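Long-range contact in conserved protein (Methanosarcina mazei, PDB 4DPO), which is of unknown function but belongs to the antibiotic biosynthesis monooxygenase family, forms a dimer, and may act as an oxygenase: residues R27-N32 / T75-W80. Residues are numbered along the deposited sequence; the frame is centred on the assembly and turned at random.
Sequences RVVAKN and TMLEEW
The two central strands of a four-stranded antiparallel sheet pair where 27-32 meets 75-80, and Ala-30 and Met-76 (selenomethionine) form a hydrogen-bonded pair: Ala-30 N reaches Met-76 O at 2.8 Å, and Met-76 N returns to Ala-30 O over the same distance. On the face that carries both side chains, Ala-30 CB meets Met-76 CB at 3.6 Å. Farther along the same face, the carboxylate of Glu-78 lies against both methyls of Val-28. Its rotation is set from within its own strand, since Trp-80 NE1 donates an almost straight bond (178° at the hydrogen) to Glu-78 OE1, 2.8 Å away, in the plane of the indole and on the anti side of the carboxylate. That bond gives the buried acid a polar partner, while Val-28 CG1 approaches the edge of the indole at CD1. In the ferredoxin-like fold expected of this family, helices cover one face of such a sheet; here Leu-86 of helix 83-90 packs on Val-28, Glu-78 and Trp-80. The other face carries Arg-27, Val-29, Lys-31, Thr-75, Leu-77 and Glu-79 and looks to the second subunit. On it Val-29 and Leu-77 run side by side, CG1 of Val-29 being 3.9 Å from CD2 of Leu-77. With OG1 anti to the carbonyl carbon (chi1 -60°), Thr-75 sets its methyl CG2 against Val-29 CG1, while OG1 hydrogen-bonds Tyr-115 OH of the second subunit. Arg-27 NE and Glu-79 OE1, 3.6 Å apart, attract by charge alone, the oxygen lying well out of the guanidinium plane, whereas Arg-27 NH2 forms a salt bridge with Asp-61 of the second subunit.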
loop_
_atom_site.group_PDB
_atom_site.type_symbol
_atom_site.label_atom_id
_atom_site.label_comp_id
_atom_site.label_asym_id
_atom_site.label_seq_id
_atom_site.Cartn_x
_atom_site.Cartn_y
_atom_site.Cartn_z
ATOM N N ARG A 27 -1.003 6.148 5.394
ATOM C CA ARG A 27 -0.725 5.610 4.048
ATOM C C ARG A 27 -1.984 5.302 3.320
ATOM O O ARG A 27 -2.832 4.618 3.869
ATOM C CB ARG A 27 0.044 4.324 4.132
ATOM C CG ARG A 27 1.368 4.470 4.704
ATOM C CD ARG A 27 2.256 3.657 3.904
ATOM N NE ARG A 27 3.565 3.573 4.515
ATOM C CZ ARG A 27 4.489 2.663 4.186
ATOM N NH1 ARG A 27 4.232 1.780 3.204
ATOM N NH2 ARG A 27 5.689 2.645 4.820
ATOM N N VAL A 28 -2.126 5.768 2.100
ATOM C CA VAL A 28 -3.332 5.408 1.421
ATOM C C VAL A 28 -3.037 4.465 0.289
ATOM O O VAL A 28 -2.018 4.599 -0.383
ATOM C CB VAL A 28 -4.163 6.633 0.898
ATOM C CG1 VAL A 28 -3.654 7.960 1.494
ATOM C CG2 VAL A 28 -4.234 6.663 -0.650
ATOM N N VAL A 29 -3.935 3.508 0.090
ATOM C CA VAL A 29 -3.844 2.623 -1.030
ATOM C C VAL A 29 -5.064 2.961 -1.819
ATOM O O VAL A 29 -6.184 2.815 -1.330
ATOM C CB VAL A 29 -3.910 1.170 -0.602
ATOM C CG1 VAL A 29 -3.881 0.290 -1.804
ATOM C CG2 VAL A 29 -2.791 0.876 0.274
ATOM N N ALA A 30 -4.858 3.430 -3.034
ATOM C CA ALA A 30 -5.986 3.771 -3.873
ATOM C C ALA A 30 -6.013 2.970 -5.171
ATOM O O ALA A 30 -5.432 3.378 -6.156
ATOM C CB ALA A 30 -6.037 5.304 -4.147
ATOM N N LYS A 31 -6.714 1.840 -5.169
ATOM C CA LYS A 31 -6.635 0.944 -6.318
ATOM C C LYS A 31 -7.637 1.232 -7.458
ATOM O O LYS A 31 -8.850 1.250 -7.261
ATOM C CB LYS A 31 -6.745 -0.483 -5.822
ATOM C CG LYS A 31 -6.924 -1.535 -6.874
ATOM C CD LYS A 31 -6.613 -2.811 -6.181
ATOM C CE LYS A 31 -7.437 -3.955 -6.681
ATOM N NZ LYS A 31 -7.416 -4.944 -5.551
ATOM N N ASN A 32 -7.132 1.480 -8.642
ATOM C CA ASN A 32 -8.016 1.774 -9.739
ATOM C C ASN A 32 -8.089 0.644 -10.760
ATOM O O ASN A 32 -7.067 -0.047 -11.040
ATOM C CB ASN A 32 -7.495 2.990 -10.456
ATOM C CG ASN A 32 -7.519 4.191 -9.597
ATOM O OD1 ASN A 32 -6.482 4.669 -9.088
ATOM N ND2 ASN A 32 -8.711 4.708 -9.413
ATOM N N THR A 75 -2.635 1.307 -9.044
ATOM C CA THR A 75 -2.908 1.729 -7.682
ATOM C C THR A 75 -2.153 3.003 -7.331
ATOM O O THR A 75 -1.089 3.248 -7.865
ATOM C CB THR A 75 -2.646 0.566 -6.757
ATOM O OG1 THR A 75 -3.521 -0.527 -7.137
ATOM C CG2 THR A 75 -2.886 0.931 -5.289
HETATM N N MSE A 76 -2.742 3.874 -6.521
HETATM C CA MSE A 76 -2.037 5.023 -5.975
HETATM C C MSE A 76 -1.493 4.701 -4.572
HETATM O O MSE A 76 -2.222 4.202 -3.710
HETATM C CB MSE A 76 -2.966 6.207 -5.858
HETATM C CG MSE A 76 -2.611 7.370 -6.720
HETATM SE SE MSE A 76 -3.587 7.040 -8.411
HETATM C CE MSE A 76 -3.686 5.105 -8.536
ATOM N N LEU A 77 -0.214 4.961 -4.340
ATOM C CA LEU A 77 0.370 4.581 -3.057
ATOM C C LEU A 77 0.970 5.815 -2.488
ATOM O O LEU A 77 1.778 6.448 -3.147
ATOM C CB LEU A 77 1.390 3.442 -3.176
ATOM C CG LEU A 77 0.849 2.088 -3.663
ATOM C CD1 LEU A 77 1.975 1.097 -3.519
ATOM C CD2 LEU A 77 -0.390 1.582 -2.904
ATOM N N GLU A 78 0.545 6.177 -1.283
ATOM C CA GLU A 78 0.893 7.466 -0.743
ATOM C C GLU A 78 1.261 7.343 0.713
ATOM O O GLU A 78 0.873 6.361 1.377
ATOM C CB GLU A 78 -0.287 8.425 -0.856
ATOM C CG GLU A 78 -1.185 8.136 -2.034
ATOM C CD GLU A 78 -2.432 8.995 -2.043
ATOM O OE1 GLU A 78 -2.647 9.754 -1.088
ATOM O OE2 GLU A 78 -3.211 8.932 -3.008
ATOM N N GLU A 79 2.007 8.340 1.196
ATOM C CA GLU A 79 2.235 8.471 2.598
ATOM C C GLU A 79 2.282 9.918 2.966
ATOM O O GLU A 79 2.951 10.706 2.333
ATOM C CB GLU A 79 3.526 7.754 2.988
ATOM C CG GLU A 79 3.631 7.508 4.504
ATOM C CD GLU A 79 5.010 7.007 4.918
ATOM O OE1 GLU A 79 5.704 6.411 4.036
ATOM O OE2 GLU A 79 5.397 7.210 6.105
ATOM N N TRP A 80 1.575 10.221 4.021
ATOM C CA TRP A 80 1.262 11.543 4.450
ATOM C C TRP A 80 1.729 11.651 5.877
ATOM O O TRP A 80 1.603 10.670 6.618
ATOM C CB TRP A 80 -0.258 11.725 4.399
ATOM C CG TRP A 80 -0.710 11.823 2.986
ATOM C CD1 TRP A 80 -1.270 10.844 2.236
ATOM C CD2 TRP A 80 -0.551 12.955 2.110
ATOM N NE1 TRP A 80 -1.499 11.300 0.959
ATOM C CE2 TRP A 80 -1.070 12.597 0.867
ATOM C CE3 TRP A 80 -0.048 14.253 2.281
ATOM C CZ2 TRP A 80 -1.084 13.475 -0.205
ATOM C CZ3 TRP A 80 -0.074 15.121 1.217
ATOM C CH2 TRP A 80 -0.570 14.735 0.001
#